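Local atomic coordinates of D-aminoacyl-tRNA deacylase (Archaeoglobus fulgidus, PDB entry 1YQE), a protein that probably hydrolyses D-aminoacyl-tRNAs to free tRNA and D-amino acids with zinc as cofactor, keeping D-amino acids from remaining attached to tRNA. Residues Y120-F134 and D166-A180. Residues are numbered along the deposited sequence; the frame is centred on the assembly and turned at random.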
ATOM      1  N   TYR A 120      -4.914   0.720   8.608  1.00 13.09           N
ATOM      2  CA  TYR A 120      -4.960  -0.708   8.354  1.00 12.70           C
ATOM      3  C   TYR A 120      -3.879  -1.410   9.180  1.00 12.25           C
ATOM      4  O   TYR A 120      -4.143  -2.402   9.853  1.00 14.58           O
ATOM      5  CB  TYR A 120      -4.712  -1.003   6.875  1.00 12.09           C
ATOM      6  CG  TYR A 120      -4.471  -2.474   6.599  1.00 12.94           C
ATOM      7  CD1 TYR A 120      -5.534  -3.363   6.475  1.00 12.69           C
ATOM      8  CD2 TYR A 120      -3.170  -2.979   6.482  1.00 14.12           C
ATOM      9  CE1 TYR A 120      -5.318  -4.720   6.235  1.00 15.71           C
ATOM     10  CE2 TYR A 120      -2.943  -4.339   6.243  1.00 13.35           C
ATOM     11  CZ  TYR A 120      -4.023  -5.201   6.121  1.00 14.83           C
ATOM     12  OH  TYR A 120      -3.823  -6.543   5.879  1.00 17.10           O
ATOM     13  N   VAL A 121      -2.659  -0.891   9.122  1.00 13.91           N
ATOM     14  CA  VAL A 121      -1.555  -1.497   9.854  1.00 12.43           C
ATOM     15  C   VAL A 121      -1.780  -1.530  11.364  1.00 14.19           C
ATOM     16  O   VAL A 121      -1.479  -2.533  12.018  1.00 13.92           O
ATOM     17  CB  VAL A 121      -0.232  -0.776   9.534  1.00 12.52           C
ATOM     18  CG1 VAL A 121       0.886  -1.267  10.459  1.00 13.54           C
ATOM     19  CG2 VAL A 121       0.138  -1.037   8.083  1.00 14.35           C
ATOM     20  N   LEU A 122      -2.315  -0.453  11.928  1.00 13.31           N
ATOM     21  CA  LEU A 122      -2.559  -0.435  13.364  1.00 13.64           C
ATOM     22  C   LEU A 122      -3.684  -1.397  13.750  1.00 14.78           C
ATOM     23  O   LEU A 122      -3.658  -1.985  14.836  1.00 12.19           O
ATOM     24  CB  LEU A 122      -2.881   0.986  13.836  1.00 13.55           C
ATOM     25  CG  LEU A 122      -1.740   1.999  13.691  1.00 15.74           C
ATOM     26  CD1 LEU A 122      -2.199   3.351  14.217  1.00 18.44           C
ATOM     27  CD2 LEU A 122      -0.501   1.522  14.450  1.00 17.69           C
ATOM     28  N   ALA A 123      -4.663  -1.560  12.859  1.00 14.16           N
ATOM     29  CA  ALA A 123      -5.783  -2.467  13.106  1.00 15.34           C
ATOM     30  C   ALA A 123      -5.297  -3.909  12.979  1.00 16.60           C
ATOM     31  O   ALA A 123      -5.832  -4.814  13.618  1.00 15.70           O
ATOM     32  CB  ALA A 123      -6.910  -2.207  12.113  1.00 14.14           C
ATOM     33  N   LEU A 124      -4.284  -4.115  12.142  1.00 15.21           N
ATOM     34  CA  LEU A 124      -3.709  -5.441  11.952  1.00 16.68           C
ATOM     35  C   LEU A 124      -2.861  -5.785  13.174  1.00 16.81           C
ATOM     36  O   LEU A 124      -2.964  -6.878  13.730  1.00 17.42           O
ATOM     37  CB  LEU A 124      -2.830  -5.471  10.690  1.00 15.70           C
ATOM     38  CG  LEU A 124      -2.109  -6.790  10.373  1.00 14.69           C
ATOM     39  CD1 LEU A 124      -3.127  -7.875  10.062  1.00 15.21           C
ATOM     40  CD2 LEU A 124      -1.167  -6.592   9.188  1.00 14.23           C
ATOM     41  N   ARG A 125      -2.025  -4.838  13.590  1.00 18.96           N
ATOM     42  CA  ARG A 125      -1.154  -5.026  14.740  1.00 20.47           C
ATOM     43  C   ARG A 125      -1.970  -5.524  15.935  1.00 21.55           C
ATOM     44  O   ARG A 125      -1.542  -6.409  16.671  1.00 20.11           O
ATOM     45  CB  ARG A 125      -0.477  -3.707  15.104  1.00 21.91           C
ATOM     46  CG  ARG A 125       0.657  -3.838  16.119  1.00 26.39           C
ATOM     47  CD  ARG A 125       1.078  -2.472  16.651  1.00 29.57           C
ATOM     48  NE  ARG A 125       0.071  -1.921  17.554  1.00 35.21           N
ATOM     49  CZ  ARG A 125       0.135  -0.715  18.115  1.00 36.79           C
ATOM     50  NH1 ARG A 125       1.160   0.089  17.870  1.00 36.76           N
ATOM     51  NH2 ARG A 125      -0.832  -0.316  18.932  1.00 39.50           N
ATOM     52  N   GLU A 126      -3.153  -4.947  16.105  1.00 21.55           N
ATOM     53  CA  GLU A 126      -4.043  -5.304  17.201  1.00 24.72           C
ATOM     54  C   GLU A 126      -4.496  -6.769  17.157  1.00 24.13           C
ATOM     55  O   GLU A 126      -4.860  -7.341  18.185  1.00 25.19           O
ATOM     56  CB  GLU A 126      -5.265  -4.381  17.170  1.00 27.94           C
ATOM     57  CG  GLU A 126      -6.141  -4.437  18.401  1.00 34.43           C
ATOM     58  CD  GLU A 126      -7.306  -3.466  18.322  1.00 38.55           C
ATOM     59  OE1 GLU A 126      -8.050  -3.343  19.319  1.00 42.15           O
ATOM     60  OE2 GLU A 126      -7.479  -2.827  17.261  1.00 41.35           O
ATOM     61  N   ARG A 127      -4.457  -7.375  15.973  1.00 23.00           N
ATOM     62  CA  ARG A 127      -4.899  -8.757  15.797  1.00 22.56           C
ATOM     63  C   ARG A 127      -3.798  -9.754  15.435  1.00 21.18           C
ATOM     64  O   ARG A 127      -4.063 -10.953  15.334  1.00 20.89           O
ATOM     65  CB  ARG A 127      -5.955  -8.829  14.692  1.00 21.42           C
ATOM     66  CG  ARG A 127      -7.185  -7.978  14.895  1.00 24.58           C
ATOM     67  CD  ARG A 127      -8.074  -8.096  13.670  1.00 27.18           C
ATOM     68  NE  ARG A 127      -9.371  -7.458  13.847  1.00 27.84           N
ATOM     69  CZ  ARG A 127      -9.572  -6.147  13.862  1.00 29.02           C
ATOM     70  NH1 ARG A 127      -8.554  -5.310  13.709  1.00 30.27           N
ATOM     71  NH2 ARG A 127     -10.799  -5.672  14.036  1.00 29.19           N
ATOM     72  N   LEU A 128      -2.580  -9.269  15.230  1.00 20.75           N
ATOM     73  CA  LEU A 128      -1.474 -10.136  14.830  1.00 22.21           C
ATOM     74  C   LEU A 128      -1.243 -11.383  15.683  1.00 22.99           C
ATOM     75  O   LEU A 128      -0.804 -12.412  15.165  1.00 22.01           O
ATOM     76  CB  LEU A 128      -0.169  -9.337  14.748  1.00 21.60           C
ATOM     77  CG  LEU A 128       0.031  -8.416  13.539  1.00 21.63           C
ATOM     78  CD1 LEU A 128       1.360  -7.701  13.671  1.00 22.78           C
ATOM     79  CD2 LEU A 128       0.004  -9.228  12.254  1.00 23.27           C
ATOM     80  N   ASP A 129      -1.532 -11.306  16.978  1.00 22.56           N
ATOM     81  CA  ASP A 129      -1.313 -12.459  17.846  1.00 23.88           C
ATOM     82  C   ASP A 129      -2.271 -13.622  17.599  1.00 22.55           C
ATOM     83  O   ASP A 129      -2.098 -14.706  18.162  1.00 24.12           O
ATOM     84  CB  ASP A 129      -1.355 -12.039  19.314  1.00 24.73           C
ATOM     85  CG  ASP A 129      -0.167 -11.181  19.701  1.00 27.07           C
ATOM     86  OD1 ASP A 129       0.976 -11.572  19.383  1.00 27.70           O
ATOM     87  OD2 ASP A 129      -0.369 -10.123  20.330  1.00 30.37           O
ATOM     88  N   ARG A 130      -3.277 -13.402  16.759  1.00 22.11           N
ATOM     89  CA  ARG A 130      -4.224 -14.459  16.426  1.00 22.26           C
ATOM     90  C   ARG A 130      -3.549 -15.448  15.480  1.00 24.06           C
ATOM     91  O   ARG A 130      -3.932 -16.617  15.414  1.00 23.22           O
ATOM     92  CB  ARG A 130      -5.477 -13.886  15.761  1.00 21.73           C
ATOM     93  CG  ARG A 130      -6.506 -13.315  16.734  1.00 19.98           C
ATOM     94  CD  ARG A 130      -7.762 -12.902  15.991  1.00 21.08           C
ATOM     95  NE  ARG A 130      -8.258 -13.988  15.150  1.00 20.16           N
ATOM     96  CZ  ARG A 130      -9.150 -13.839  14.177  1.00 20.67           C
ATOM     97  NH1 ARG A 130      -9.656 -12.642  13.910  1.00 20.18           N
ATOM     98  NH2 ARG A 130      -9.523 -14.888  13.458  1.00 22.17           N
ATOM     99  N   LYS A 131      -2.545 -14.959  14.751  1.00 21.91           N
ATOM    100  CA  LYS A 131      -1.776 -15.769  13.810  1.00 23.42           C
ATOM    101  C   LYS A 131      -0.304 -15.586  14.161  1.00 24.53           C
ATOM    102  O   LYS A 131       0.447 -14.936  13.430  1.00 25.95           O
ATOM    103  CB  LYS A 131      -2.034 -15.305  12.373  1.00 23.56           C
ATOM    104  CG  LYS A 131      -3.470 -15.500  11.907  1.00 23.34           C
ATOM    105  CD  LYS A 131      -3.792 -16.971  11.688  1.00 25.05           C
ATOM    106  CE  LYS A 131      -3.003 -17.533  10.509  1.00 26.04           C
ATOM    107  NZ  LYS A 131      -3.213 -18.990  10.316  1.00 24.30           N
ATOM    108  N   PRO A 132       0.126 -16.167  15.291  1.00 25.69           N
ATOM    109  CA  PRO A 132       1.502 -16.092  15.792  1.00 26.72           C
ATOM    110  C   PRO A 132       2.601 -16.445  14.792  1.00 26.34           C
ATOM    111  O   PRO A 132       3.703 -15.899  14.870  1.00 27.19           O
ATOM    112  CB  PRO A 132       1.485 -17.048  16.985  1.00 26.59           C
ATOM    113  CG  PRO A 132       0.078 -16.968  17.462  1.00 26.92           C
ATOM    114  CD  PRO A 132      -0.691 -17.025  16.168  1.00 24.67           C
ATOM    115  N   GLU A 133       2.309 -17.352  13.864  1.00 26.15           N
ATOM    116  CA  GLU A 133       3.308 -17.766  12.882  1.00 26.57           C
ATOM    117  C   GLU A 133       3.505 -16.721  11.785  1.00 26.52           C
ATOM    118  O   GLU A 133       4.416 -16.840  10.963  1.00 25.98           O
ATOM    119  CB  GLU A 133       2.924 -19.111  12.246  1.00 26.60           C
ATOM    120  CG  GLU A 133       1.814 -19.023  11.199  1.00 28.03           C
ATOM    121  CD  GLU A 133       0.413 -18.995  11.792  1.00 28.57           C
ATOM    122  OE1 GLU A 133       0.228 -18.428  12.892  1.00 27.21           O
ATOM    123  OE2 GLU A 133      -0.508 -19.532  11.140  1.00 26.70           O
ATOM    124  N   PHE A 134       2.650 -15.703  11.776  1.00 24.88           N
ATOM    125  CA  PHE A 134       2.738 -14.640  10.778  1.00 23.78           C
ATOM    126  C   PHE A 134       3.418 -13.392  11.309  1.00 23.40           C
ATOM    127  O   PHE A 134       3.383 -13.099  12.503  1.00 22.49           O
ATOM    128  CB  PHE A 134       1.348 -14.252  10.266  1.00 22.84           C
ATOM    129  CG  PHE A 134       0.855 -15.101   9.136  1.00 22.28           C
ATOM    130  CD1 PHE A 134       0.466 -16.419   9.353  1.00 22.78           C
ATOM    131  CD2 PHE A 134       0.783 -14.584   7.844  1.00 21.77           C
ATOM    132  CE1 PHE A 134       0.013 -17.209   8.299  1.00 21.05           C
ATOM    133  CE2 PHE A 134       0.332 -15.368   6.785  1.00 18.82           C
ATOM    134  CZ  PHE A 134      -0.055 -16.683   7.015  1.00 21.80           C
ATOM    135  N   ASP A 166      -4.902 -19.770   3.225  1.00 30.87           N
ATOM    136  CA  ASP A 166      -5.164 -19.656   4.656  1.00 29.53           C
ATOM    137  C   ASP A 166      -6.430 -18.837   4.893  1.00 29.90           C
ATOM    138  O   ASP A 166      -6.433 -17.617   4.724  1.00 29.09           O
ATOM    139  CB  ASP A 166      -3.969 -18.993   5.350  1.00 29.51           C
ATOM    140  CG  ASP A 166      -4.006 -19.149   6.860  1.00 25.49           C
ATOM    141  OD1 ASP A 166      -5.081 -18.951   7.454  1.00 24.51           O
ATOM    142  OD2 ASP A 166      -2.952 -19.458   7.457  1.00 26.57           O
ATOM    143  N   ARG A 167      -7.503 -19.517   5.290  1.00 29.48           N
ATOM    144  CA  ARG A 167      -8.787 -18.869   5.542  1.00 30.70           C
ATOM    145  C   ARG A 167      -8.745 -17.818   6.645  1.00 28.87           C
ATOM    146  O   ARG A 167      -9.272 -16.720   6.482  1.00 27.90           O
ATOM    147  CB  ARG A 167      -9.843 -19.916   5.902  1.00 33.13           C
ATOM    148  CG  ARG A 167     -10.986 -20.040   4.903  1.00 38.49           C
ATOM    149  CD  ARG A 167     -10.504 -20.555   3.555  1.00 41.25           C
ATOM    150  NE  ARG A 167     -11.621 -20.947   2.697  1.00 45.74           N
ATOM    151  CZ  ARG A 167     -11.490 -21.403   1.456  1.00 46.79           C
ATOM    152  NH1 ARG A 167     -10.285 -21.525   0.913  1.00 49.12           N
ATOM    153  NH2 ARG A 167     -12.564 -21.744   0.757  1.00 49.30           N
ATOM    154  N   GLU A 168      -8.130 -18.156   7.774  1.00 28.37           N
ATOM    155  CA  GLU A 168      -8.060 -17.219   8.884  1.00 26.80           C
ATOM    156  C   GLU A 168      -7.169 -16.019   8.602  1.00 25.61           C
ATOM    157  O   GLU A 168      -7.445 -14.917   9.075  1.00 25.03           O
ATOM    158  CB  GLU A 168      -7.588 -17.919  10.154  1.00 27.46           C
ATOM    159  CG  GLU A 168      -7.443 -16.965  11.319  1.00 28.88           C
ATOM    160  CD  GLU A 168      -7.374 -17.673  12.647  1.00 30.42           C
ATOM    161  OE1 GLU A 168      -6.783 -18.773  12.713  1.00 31.57           O
ATOM    162  OE2 GLU A 168      -7.902 -17.119  13.630  1.00 31.35           O
ATOM    163  N   ALA A 169      -6.094 -16.229   7.849  1.00 23.47           N
ATOM    164  CA  ALA A 169      -5.204 -15.127   7.512  1.00 23.69           C
ATOM    165  C   ALA A 169      -6.013 -14.096   6.726  1.00 21.93           C
ATOM    166  O   ALA A 169      -5.904 -12.893   6.965  1.00 20.43           O
ATOM    167  CB  ALA A 169      -4.019 -15.627   6.670  1.00 21.67           C
ATOM    168  N   ALA A 170      -6.840 -14.581   5.802  1.00 21.71           N
ATOM    169  CA  ALA A 170      -7.670 -13.703   4.978  1.00 22.18           C
ATOM    170  C   ALA A 170      -8.731 -13.007   5.821  1.00 22.55           C
ATOM    171  O   ALA A 170      -9.108 -11.870   5.542  1.00 20.79           O
ATOM    172  CB  ALA A 170      -8.337 -14.502   3.867  1.00 20.93           C
ATOM    173  N   GLU A 171      -9.204 -13.701   6.851  1.00 21.07           N
ATOM    174  CA  GLU A 171     -10.226 -13.167   7.741  1.00 21.53           C
ATOM    175  C   GLU A 171      -9.631 -12.042   8.595  1.00 21.16           C
ATOM    176  O   GLU A 171     -10.293 -11.040   8.875  1.00 18.79           O
ATOM    177  CB  GLU A 171     -10.769 -14.303   8.621  1.00 24.31           C
ATOM    178  CG  GLU A 171     -12.092 -14.019   9.316  1.00 26.54           C
ATOM    179  CD  GLU A 171     -11.953 -13.043  10.461  1.00 30.09           C
ATOM    180  OE1 GLU A 171     -10.934 -13.113  11.179  1.00 30.15           O
ATOM    181  OE2 GLU A 171     -12.870 -12.216  10.651  1.00 31.98           O
ATOM    182  N   VAL A 172      -8.374 -12.211   9.002  1.00 18.38           N
ATOM    183  CA  VAL A 172      -7.700 -11.196   9.796  1.00 18.20           C
ATOM    184  C   VAL A 172      -7.478  -9.953   8.941  1.00 17.71           C
ATOM    185  O   VAL A 172      -7.679  -8.830   9.405  1.00 16.83           O
ATOM    186  CB  VAL A 172      -6.348 -11.718  10.340  1.00 17.97           C
ATOM    187  CG1 VAL A 172      -5.544 -10.578  10.941  1.00 17.56           C
ATOM    188  CG2 VAL A 172      -6.601 -12.781  11.404  1.00 17.25           C
ATOM    189  N   VAL A 173      -7.078 -10.153   7.689  1.00 16.51           N
ATOM    190  CA  VAL A 173      -6.856  -9.035   6.780  1.00 17.18           C
ATOM    191  C   VAL A 173      -8.171  -8.298   6.531  1.00 19.13           C
ATOM    192  O   VAL A 173      -8.211  -7.065   6.530  1.00 17.63           O
ATOM    193  CB  VAL A 173      -6.303  -9.511   5.417  1.00 17.76           C
ATOM    194  CG1 VAL A 173      -6.401  -8.374   4.384  1.00 16.52           C
ATOM    195  CG2 VAL A 173      -4.859  -9.952   5.572  1.00 16.85           C
ATOM    196  N   ALA A 174      -9.241  -9.060   6.320  1.00 18.27           N
ATOM    197  CA  ALA A 174     -10.552  -8.473   6.066  1.00 19.58           C
ATOM    198  C   ALA A 174     -10.996  -7.604   7.236  1.00 19.00           C
ATOM    199  O   ALA A 174     -11.526  -6.513   7.036  1.00 19.81           O
ATOM    200  CB  ALA A 174     -11.582  -9.565   5.801  1.00 20.45           C
ATOM    201  N   GLU A 175     -10.783  -8.084   8.457  1.00 19.29           N
ATOM    202  CA  GLU A 175     -11.169  -7.319   9.640  1.00 19.35           C
ATOM    203  C   GLU A 175     -10.355  -6.038   9.742  1.00 19.10           C
ATOM    204  O   GLU A 175     -10.893  -4.979  10.070  1.00 19.08           O
ATOM    205  CB  GLU A 175     -10.970  -8.139  10.916  1.00 21.94           C
ATOM    206  CG  GLU A 175     -12.088  -9.125  11.211  1.00 23.18           C
ATOM    207  CD  GLU A 175     -11.937  -9.777  12.574  1.00 24.60           C
ATOM    208  OE1 GLU A 175     -11.561  -9.072  13.534  1.00 25.70           O
ATOM    209  OE2 GLU A 175     -12.207 -10.988  12.690  1.00 26.62           O
ATOM    210  N   ALA A 176      -9.056  -6.136   9.471  1.00 16.11           N
ATOM    211  CA  ALA A 176      -8.196  -4.964   9.538  1.00 16.54           C
ATOM    212  C   ALA A 176      -8.638  -3.959   8.480  1.00 15.49           C
ATOM    213  O   ALA A 176      -8.641  -2.756   8.732  1.00 15.97           O
ATOM    214  CB  ALA A 176      -6.734  -5.361   9.337  1.00 15.99           C
ATOM    215  N   MET A 177      -9.026  -4.451   7.305  1.00 13.90           N
ATOM    216  CA  MET A 177      -9.492  -3.566   6.243  1.00 16.53           C
ATOM    217  C   MET A 177     -10.770  -2.846   6.660  1.00 17.55           C
ATOM    218  O   MET A 177     -10.917  -1.649   6.423  1.00 17.25           O
ATOM    219  CB  MET A 177      -9.775  -4.342   4.959  1.00 16.54           C
ATOM    220  CG  MET A 177      -8.558  -4.853   4.222  1.00 19.46           C
ATOM    221  SD  MET A 177      -9.077  -5.613   2.662  1.00 23.11           S
ATOM    222  CE  MET A 177      -8.632  -4.362   1.511  1.00 25.83           C
ATOM    223  N   LEU A 178     -11.702  -3.574   7.268  1.00 16.42           N
ATOM    224  CA  LEU A 178     -12.951  -2.955   7.691  1.00 18.16           C
ATOM    225  C   LEU A 178     -12.676  -1.840   8.695  1.00 17.23           C
ATOM    226  O   LEU A 178     -13.306  -0.789   8.637  1.00 16.55           O
ATOM    227  CB  LEU A 178     -13.898  -3.994   8.302  1.00 19.00           C
ATOM    228  CG  LEU A 178     -15.297  -3.484   8.674  1.00 21.78           C
ATOM    229  CD1 LEU A 178     -15.959  -2.833   7.464  1.00 20.82           C
ATOM    230  CD2 LEU A 178     -16.145  -4.641   9.184  1.00 24.60           C
ATOM    231  N   ASP A 179     -11.736  -2.072   9.614  1.00 17.03           N
ATOM    232  CA  ASP A 179     -11.376  -1.059  10.604  1.00 17.16           C
ATOM    233  C   ASP A 179     -10.747   0.152   9.926  1.00 16.29           C
ATOM    234  O   ASP A 179     -10.971   1.291  10.337  1.00 14.64           O
ATOM    235  CB  ASP A 179     -10.388  -1.617  11.628  1.00 17.86           C
ATOM    236  CG  ASP A 179     -11.045  -2.528  12.641  1.00 21.21           C
ATOM    237  OD1 ASP A 179     -12.292  -2.625  12.650  1.00 20.49           O
ATOM    238  OD2 ASP A 179     -10.311  -3.145  13.434  1.00 25.22           O
ATOM    239  N   ALA A 180      -9.945  -0.099   8.893  1.00 14.97           N
ATOM    240  CA  ALA A 180      -9.293   0.982   8.167  1.00 15.69           C
ATOM    241  C   ALA A 180     -10.345   1.799   7.429  1.00 16.40           C
ATOM    242  O   ALA A 180     -10.299   3.029   7.417  1.00 16.68           O
ATOM    243  CB  ALA A 180      -8.284   0.418   7.178  1.00 14.61           C
TER
HETATM  244  O   HOH W   1      -9.696 -10.271  15.204  1.00 19.28           O
HETATM  245  O   HOH W   2      -5.377 -20.656  11.066  1.00 26.69           O
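Arg127 meets two acids of helix 167-180. Its NE donates to Glu175 OE1 at 2.7 Å with an N-H...O angle of 159°, and the two planes stand nearly perpendicular. NH1 and NH2 both grip Asp179 OD2, the NH2 bond being 2.6 Å, from one face of the carboxylate. With CG beside the backbone N (chi1 -58°) and the chain extended to NE, the guanidinium reaches back along helix 120-125, where NH1 also donates to Ala123 O. A leucine here would probably leave Glu175 OE1 and Asp179 OD2 without their arginine partner and Ala123 O without its side-chain donor.

Arg130 lies with Val172 CG2 over the centre of its guanidinium, 3.9 Å from CZ. Acids line the edge: NH2 takes the anti lone pair of Glu168 OE2 at 2.8 Å, and NH1 and NH2 share Glu171 OE1. A longer bond joins NH1 to Glu175 OE2. One water links Arg130 NH1 to Glu175 OE1. The two arginines probably ease the crowding of negative charge along this helix face.

Lys131 NZ bonds Asp166 OD2 on its syn lone pair at 2.9 Å and also holds Glu133 OE2. Asp166 is the N-cap: its OD1 accepts from Ala169 N, so one carboxylate ties the helix start to the 131-134 turn.

Beneath the charges the packing is apolar. The Tyr120 ring is a knob among Val173, Ala176, Met177 and Ala180, with CE1 3.5 Å from Ala176 CB. Leu124 CD1 touches Val172 CG1. Tyr155 meets the Tyr120 ring edge-to-face, and Phe89 lies against Leu124 and Val173.

The arrangement is a helix pair, axes 8.0 Å apart and crossing at 132°, with small alanines at the close approach, packed on strands 88-92 and 152-159 of the mixed sheet in an alpha/beta fold.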